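Long-range contacts in leukotriene A-4 hydrolase (Saccharomyces cerevisiae, PDB 2XQ0), which cleaves di- and tripeptides as a zinc-dependent aminopeptidase of the M1 family and has a low epoxide hydrolase activity in vitro: residues P15-S20 with C315-H319; T249-I253 with R333-I338; Y417-F421 with F431-E437. All coordinates share one frame; numbering follows the deposited sequence.

Every contact has at least one segment in the M1 peptidase domain, and all three adjoin helix 321-339. In interaction 1 the loop ahead of strand 28-40 lies against C315-H319; interaction 2 packs helix 243-253 across helix 321-339, and interaction 3 pairs helices 407-420 and 428-438. Along the chain, interactions 1 and 2 alternate their segments, whereas interaction 3 opens after both have closed. The centres of interactions 1 and 2 are about 30 Å apart. Interaction 3 is centred about 18 Å from interaction 1 and about 21 Å from interaction 2. Helix 321-339 carries the zinc ligand E324; interaction 1 lies just before its start and interaction 2 near its end.

Interaction 1. Residues P15-S20 with C315-H319; sequences PEYDQS and CSWNH
E16 and H319 cross at about a right angle where an N-terminal loop docks on the loop C315-H319, with its ST turn at S316, just before the helix bearing zinc ligand E324. With CG anti to the backbone N (chi1 180°) and the chain extended beyond it, the E16 carboxylate reaches H319, whose NE2 donates to OE2 at 2.6 Å. The acceptor lies near the imidazole plane, yet OE2 is met from well above the carboxylate plane. N318 ND2 adds a weak bond to the same OE2, its amide nearly perpendicular to the carboxylate; N318 OD1 and H319 ND1 are held by L375 N and T428 OG1. Water 1 donates to E16 OE2 and Y17 O and accepts from S316 OG, the oxygen that also receives N318 N. Beside these groups P15 CB packs on C315 CB at 3.5 Å. D18 OD1 accepts from S20 N, an Asx turn, while CB lies against S316 CB and OD2 bonds to T160 OG1. W317, near the substrate-binding E147, offers its ring edge to S20. Water 2 accepts from W317 N and donates to D18 OD1 and S20 OG; water 3 donates to D18 OD2 and accepts from W317 NE1 at 3.1 Å.

Interaction 2. Residues T249-I253 with R333-I338; sequences TAEKI and RIIGAI
Two helices of the M1 zinc-peptidase domain, 243-253 and 321-339, pack here with local axes 9.6 Å apart and 105° between their N-to-C directions. T249 and I253, one turn apart, supply the main contacts from the first helix. I253 sets CD1 against the backbone of helix 321-339, 3.8 Å from R333 O, and also touches R333 CB and I334 CG1. Its CG2 stands over one face of the R333 guanidinium, toward the rim, while NH1 makes a salt bridge to D411 on helix 407-420. R333 is bent at chi2 and chi3, which folds the charged end back within range of the isoleucine. At the other end T249 points CG2, anti to its own N, at A337 CB and I334 O. T249 OG1 has I338 CG1 at 3.7 Å. To one side, A250 CB meets I334 CD1 at 3.8 Å; I334 in turn touches F246, extending the apolar seam along helix 243-253. No hydrogen bond spans the segments, so they hold by van der Waals packing of aliphatic groups on one another, on backbone carbonyls and on a guanidinium face; T249 OG1 and R333 NH1 bond instead to K245 O and D411, outside the two segments.

Interaction 3. Residues Y417-F421 with F431-E437; sequences YFKKF and FLDTLYE
Y417 presents the face of its phenol ring to the edge of F431, an offset edge-to-face pair with planes 89° apart and centroids separated by 5.7 Å. The nearest atoms are Y417 CE1 and F431 CD1, at 3.7 Å, and CE1 lies close to the plane of the F431 ring. Both side chains have CG anti to the backbone N (chi1 174° and 162°), and they cross at about a right angle. One helical turn on, K420 and T434 meet tip to tip. The lysine is extended through all its torsions, and NZ donates to T434 OG1 over 2.7 Å. T434 OG1 is in turn hydrogen-bonded to Q430 O one turn back in its own helix, so the small hydroxyl ties the lysine to the helix backbone. K420 NZ also forms a salt bridge to E437 OE1 at 3.4 Å, whose hydrogen bond is weak, the glutamate crossing the lysine nearly perpendicularly. F421, the first residue to leave helical geometry, slides past T434 in the opposite direction; T434 OG1 lies near its ring plane, 3.3 Å from F421 CE2, while K420 CG covers one face of that ring toward the rim. The threonine oxygen is therefore bordered by an ammonium and an aromatic edge, both probably electropositive toward it. The contact joins helix 407-420 to helix 428-438 across the short link containing strand 424-426. Y417 also stacks on W326 and F431 meets W321 edge-to-face, both from helix 321-339, while L435 packs on helices 443-447 and 451-456.

Interaction 1. Residues P15-S20 with C315-H319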
# COMPACT_ATOMS: atom_id res chain seq x y z
N PRO A 15 18.58 15.25 -5.95
CA PRO A 15 18.21 13.87 -5.60
C PRO A 15 18.89 12.85 -6.49
O PRO A 15 19.11 13.09 -7.67
CB PRO A 15 16.69 13.83 -5.87
CG PRO A 15 16.26 15.24 -5.91
CD PRO A 15 17.42 16.00 -6.46
N GLU A 16 19.17 11.69 -5.91
CA GLU A 16 19.84 10.60 -6.59
C GLU A 16 19.04 10.16 -7.81
O GLU A 16 17.80 10.10 -7.78
CB GLU A 16 19.96 9.42 -5.63
CG GLU A 16 20.63 8.20 -6.21
CD GLU A 16 20.77 7.10 -5.18
OE1 GLU A 16 21.88 6.94 -4.63
OE2 GLU A 16 19.77 6.40 -4.93
N TYR A 17 19.76 9.85 -8.88
CA TYR A 17 19.13 9.46 -10.14
C TYR A 17 18.25 8.22 -10.01
O TYR A 17 18.64 7.24 -9.38
CB TYR A 17 20.21 9.25 -11.22
CG TYR A 17 19.62 9.29 -12.62
CD1 TYR A 17 19.55 10.48 -13.32
CD2 TYR A 17 19.11 8.15 -13.21
CE1 TYR A 17 19.01 10.54 -14.58
CE2 TYR A 17 18.55 8.19 -14.49
CZ TYR A 17 18.50 9.39 -15.16
OH TYR A 17 17.96 9.48 -16.42
N ASP A 18 17.05 8.26 -10.60
CA ASP A 18 16.12 7.14 -10.61
C ASP A 18 16.40 6.18 -11.77
O ASP A 18 16.06 6.47 -12.92
CB ASP A 18 14.69 7.69 -10.73
CG ASP A 18 13.64 6.62 -10.72
OD1 ASP A 18 14.00 5.42 -10.69
OD2 ASP A 18 12.44 6.99 -10.71
N GLN A 19 16.95 5.01 -11.45
CA GLN A 19 17.35 4.01 -12.45
C GLN A 19 16.18 3.21 -13.05
O GLN A 19 16.40 2.38 -13.94
CB GLN A 19 18.32 3.02 -11.82
CG GLN A 19 19.60 3.65 -11.28
CD GLN A 19 20.54 4.04 -12.37
OE1 GLN A 19 20.69 3.32 -13.36
NE2 GLN A 19 21.19 5.19 -12.22
N SER A 20 14.97 3.43 -12.55
CA SER A 20 13.80 2.67 -12.99
C SER A 20 13.02 3.36 -14.10
O SER A 20 11.96 2.87 -14.50
CB SER A 20 12.84 2.40 -11.82
OG SER A 20 13.45 1.59 -10.84
N CYS A 315 12.54 10.18 -4.17
CA CYS A 315 13.01 10.53 -5.51
C CYS A 315 13.13 9.31 -6.42
O CYS A 315 13.07 9.44 -7.64
CB CYS A 315 14.35 11.25 -5.42
SG CYS A 315 15.67 10.20 -4.85
N SER A 316 13.30 8.14 -5.82
CA SER A 316 13.42 6.90 -6.58
C SER A 316 12.98 5.75 -5.70
O SER A 316 12.75 5.92 -4.51
CB SER A 316 14.86 6.67 -7.03
OG SER A 316 15.63 6.05 -6.02
N TRP A 317 12.91 4.56 -6.28
CA TRP A 317 12.45 3.40 -5.53
C TRP A 317 13.55 2.79 -4.65
O TRP A 317 13.29 1.89 -3.87
CB TRP A 317 11.78 2.39 -6.46
CG TRP A 317 10.68 3.08 -7.26
CD1 TRP A 317 10.70 3.37 -8.59
CD2 TRP A 317 9.46 3.64 -6.74
NE1 TRP A 317 9.55 4.06 -8.94
CE2 TRP A 317 8.78 4.24 -7.82
CE3 TRP A 317 8.87 3.68 -5.47
CZ2 TRP A 317 7.53 4.86 -7.68
CZ3 TRP A 317 7.64 4.30 -5.32
CH2 TRP A 317 6.99 4.88 -6.41
N ASN A 318 14.76 3.33 -4.75
CA ASN A 318 15.83 3.00 -3.80
C ASN A 318 15.59 3.57 -2.42
O ASN A 318 16.16 3.09 -1.46
CB ASN A 318 17.18 3.55 -4.27
CG ASN A 318 17.80 2.73 -5.36
OD1 ASN A 318 17.31 1.66 -5.73
ND2 ASN A 318 18.94 3.20 -5.86
N HIS A 319 14.79 4.62 -2.34
CA HIS A 319 14.57 5.36 -1.09
C HIS A 319 13.10 5.31 -0.67
O HIS A 319 12.56 6.24 -0.07
CB HIS A 319 15.06 6.81 -1.24
CG HIS A 319 16.48 6.90 -1.69
ND1 HIS A 319 17.54 6.85 -0.81
CD2 HIS A 319 17.02 6.95 -2.93
CE1 HIS A 319 18.67 6.90 -1.49
NE2 HIS A 319 18.38 6.96 -2.77
O HOH W 1 18.21 6.17 -6.90
O HOH W 2 14.26 3.46 -8.60
O HOH W 3 10.49 5.19 -11.62

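Interaction 2. Residues T249-I253 with R333-I338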
# COMPACT_ATOMS: atom_id res chain seq x y z
N THR A 249 -6.52 14.92 13.94
CA THR A 249 -5.39 14.38 14.69
C THR A 249 -4.05 14.50 13.94
O THR A 249 -3.04 14.94 14.50
CB THR A 249 -5.63 12.92 15.09
OG1 THR A 249 -6.80 12.84 15.93
CG2 THR A 249 -4.42 12.40 15.86
N ALA A 250 -4.05 14.13 12.66
CA ALA A 250 -2.85 14.27 11.83
C ALA A 250 -2.41 15.71 11.71
O ALA A 250 -1.22 16.02 11.76
CB ALA A 250 -3.10 13.68 10.44
N GLU A 251 -3.38 16.60 11.51
CA GLU A 251 -3.10 18.02 11.37
C GLU A 251 -2.44 18.62 12.62
O GLU A 251 -1.61 19.51 12.50
CB GLU A 251 -4.37 18.78 11.04
CG GLU A 251 -4.88 18.61 9.60
CD GLU A 251 -6.17 19.41 9.33
OE1 GLU A 251 -7.12 19.34 10.16
OE2 GLU A 251 -6.24 20.10 8.29
N LYS A 252 -2.81 18.14 13.80
CA LYS A 252 -2.22 18.64 15.03
C LYS A 252 -0.79 18.16 15.17
O LYS A 252 0.07 18.90 15.63
CB LYS A 252 -3.05 18.19 16.25
CG LYS A 252 -2.46 18.61 17.58
CD LYS A 252 -3.39 18.34 18.76
CE LYS A 252 -2.83 18.98 20.04
NZ LYS A 252 -3.41 18.37 21.27
N ILE A 253 -0.53 16.92 14.77
CA ILE A 253 0.83 16.38 14.86
C ILE A 253 1.73 17.07 13.85
O ILE A 253 2.86 17.48 14.16
CB ILE A 253 0.85 14.84 14.65
CG1 ILE A 253 0.16 14.12 15.82
CG2 ILE A 253 2.27 14.35 14.45
CD1 ILE A 253 -0.51 12.80 15.43
N ARG A 333 1.57 7.39 15.20
CA ARG A 333 1.36 8.60 16.02
C ARG A 333 -0.15 8.98 16.09
O ARG A 333 -0.66 9.39 17.14
CB ARG A 333 2.19 9.77 15.48
CG ARG A 333 3.70 9.63 15.69
CD ARG A 333 4.11 9.72 17.19
NE ARG A 333 3.58 10.95 17.79
CZ ARG A 333 4.18 12.13 17.69
NH1 ARG A 333 5.33 12.26 17.04
NH2 ARG A 333 3.62 13.19 18.25
N ILE A 334 -0.87 8.84 14.98
CA ILE A 334 -2.30 9.16 14.96
C ILE A 334 -3.06 8.26 15.92
O ILE A 334 -3.79 8.73 16.79
CB ILE A 334 -2.88 9.09 13.54
CG1 ILE A 334 -2.33 10.24 12.69
CG2 ILE A 334 -4.40 9.14 13.56
CD1 ILE A 334 -2.46 10.00 11.18
N ILE A 335 -2.87 6.95 15.79
CA ILE A 335 -3.61 6.03 16.63
C ILE A 335 -3.15 6.15 18.09
O ILE A 335 -3.93 5.94 19.01
CB ILE A 335 -3.52 4.54 16.15
CG1 ILE A 335 -2.22 3.88 16.59
CG2 ILE A 335 -3.75 4.44 14.63
CD1 ILE A 335 -2.02 2.47 16.03
N GLY A 336 -1.89 6.52 18.29
CA GLY A 336 -1.41 6.71 19.65
C GLY A 336 -2.05 7.93 20.28
O GLY A 336 -2.37 7.93 21.46
N ALA A 337 -2.25 8.97 19.48
CA ALA A 337 -2.81 10.20 20.01
C ALA A 337 -4.28 10.00 20.36
O ALA A 337 -4.80 10.63 21.27
CB ALA A 337 -2.67 11.31 19.02
N ILE A 338 -4.95 9.10 19.63
CA ILE A 338 -6.37 8.86 19.85
C ILE A 338 -6.60 7.83 20.95
O ILE A 338 -7.47 8.00 21.81
CB ILE A 338 -7.06 8.40 18.55
CG1 ILE A 338 -7.12 9.55 17.54
CG2 ILE A 338 -8.45 7.88 18.83
CD1 ILE A 338 -7.49 9.09 16.13

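Interaction 3. Residues Y417-F421 with F431-E437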
# COMPACT_ATOMS: atom_id res chain seq x y z
N TYR A 417 10.71 19.27 8.42
CA TYR A 417 10.93 18.34 7.33
C TYR A 417 9.82 18.43 6.27
O TYR A 417 10.12 18.65 5.10
CB TYR A 417 11.06 16.92 7.88
CG TYR A 417 11.14 15.81 6.84
CD1 TYR A 417 12.31 15.59 6.12
CD2 TYR A 417 10.06 14.97 6.61
CE1 TYR A 417 12.39 14.57 5.17
CE2 TYR A 417 10.13 13.96 5.65
CZ TYR A 417 11.31 13.76 4.94
OH TYR A 417 11.40 12.75 3.99
N PHE A 418 8.56 18.25 6.67
CA PHE A 418 7.49 18.23 5.67
C PHE A 418 7.26 19.61 5.03
O PHE A 418 6.83 19.70 3.89
CB PHE A 418 6.19 17.60 6.22
CG PHE A 418 6.31 16.12 6.45
CD1 PHE A 418 6.26 15.25 5.37
CD2 PHE A 418 6.54 15.61 7.71
CE1 PHE A 418 6.41 13.89 5.56
CE2 PHE A 418 6.68 14.25 7.91
CZ PHE A 418 6.62 13.38 6.83
N LYS A 419 7.59 20.68 5.75
CA LYS A 419 7.53 22.01 5.15
C LYS A 419 8.66 22.23 4.14
O LYS A 419 8.43 22.77 3.06
CB LYS A 419 7.56 23.11 6.22
CG LYS A 419 6.18 23.58 6.67
CD LYS A 419 5.37 24.11 5.49
CE LYS A 419 3.93 24.41 5.88
NZ LYS A 419 3.16 24.91 4.71
N LYS A 420 9.88 21.83 4.49
CA LYS A 420 11.04 22.04 3.63
C LYS A 420 10.85 21.38 2.27
O LYS A 420 11.12 21.97 1.22
CB LYS A 420 12.30 21.50 4.31
CG LYS A 420 13.57 21.61 3.50
CD LYS A 420 14.78 21.10 4.27
CE LYS A 420 16.08 21.30 3.49
NZ LYS A 420 17.21 20.49 4.03
N PHE A 421 10.38 20.14 2.29
CA PHE A 421 10.28 19.35 1.07
C PHE A 421 8.89 19.32 0.47
O PHE A 421 8.63 18.56 -0.45
CB PHE A 421 10.82 17.93 1.30
CG PHE A 421 12.30 17.91 1.58
CD1 PHE A 421 13.21 18.09 0.55
CD2 PHE A 421 12.77 17.77 2.88
CE1 PHE A 421 14.57 18.10 0.80
CE2 PHE A 421 14.13 17.77 3.14
CZ PHE A 421 15.03 17.94 2.11
N PHE A 431 17.41 13.79 3.53
CA PHE A 431 16.73 13.59 4.81
C PHE A 431 17.76 13.78 5.93
O PHE A 431 17.53 14.55 6.86
CB PHE A 431 16.09 12.20 4.88
CG PHE A 431 15.75 11.75 6.29
CD1 PHE A 431 14.68 12.30 6.97
CD2 PHE A 431 16.50 10.76 6.92
CE1 PHE A 431 14.35 11.88 8.27
CE2 PHE A 431 16.18 10.34 8.21
CZ PHE A 431 15.11 10.91 8.89
N LEU A 432 18.90 13.11 5.82
CA LEU A 432 19.93 13.18 6.87
C LEU A 432 20.51 14.58 7.06
O LEU A 432 20.68 15.02 8.18
CB LEU A 432 21.06 12.18 6.62
CG LEU A 432 20.60 10.71 6.63
CD1 LEU A 432 21.68 9.80 6.10
CD2 LEU A 432 20.17 10.28 8.02
N ASP A 433 20.84 15.27 5.96
CA ASP A 433 21.27 16.67 6.05
C ASP A 433 20.28 17.51 6.84
O ASP A 433 20.66 18.34 7.65
CB ASP A 433 21.39 17.29 4.66
CG ASP A 433 22.40 16.60 3.78
OD1 ASP A 433 23.29 15.94 4.33
OD2 ASP A 433 22.30 16.73 2.55
N THR A 434 19.00 17.33 6.56
CA THR A 434 17.97 18.13 7.21
C THR A 434 17.92 17.84 8.70
O THR A 434 17.75 18.74 9.54
CB THR A 434 16.59 17.85 6.59
OG1 THR A 434 16.64 18.14 5.19
CG2 THR A 434 15.53 18.72 7.28
N LEU A 435 18.05 16.56 9.04
CA LEU A 435 18.03 16.15 10.42
C LEU A 435 19.20 16.83 11.12
O LEU A 435 19.03 17.42 12.19
CB LEU A 435 18.10 14.61 10.53
CG LEU A 435 18.00 13.92 11.89
CD1 LEU A 435 16.62 14.12 12.54
CD2 LEU A 435 18.30 12.45 11.74
N TYR A 436 20.37 16.79 10.50
CA TYR A 436 21.56 17.39 11.12
C TYR A 436 21.49 18.92 11.20
O TYR A 436 21.87 19.50 12.20
CB TYR A 436 22.85 16.95 10.42
CG TYR A 436 23.44 15.66 10.97
CD1 TYR A 436 22.93 14.42 10.59
CD2 TYR A 436 24.51 15.69 11.85
CE1 TYR A 436 23.48 13.25 11.09
CE2 TYR A 436 25.06 14.53 12.36
CZ TYR A 436 24.55 13.31 11.98
OH TYR A 436 25.10 12.16 12.48
N GLU A 437 20.98 19.58 10.16
CA GLU A 437 20.84 21.03 10.22
C GLU A 437 19.86 21.45 11.32
O GLU A 437 20.02 22.51 11.94
CB GLU A 437 20.40 21.60 8.87
CG GLU A 437 21.35 21.32 7.72
CD GLU A 437 20.66 21.41 6.36
OE1 GLU A 437 19.42 21.55 6.32
OE2 GLU A 437 21.38 21.34 5.33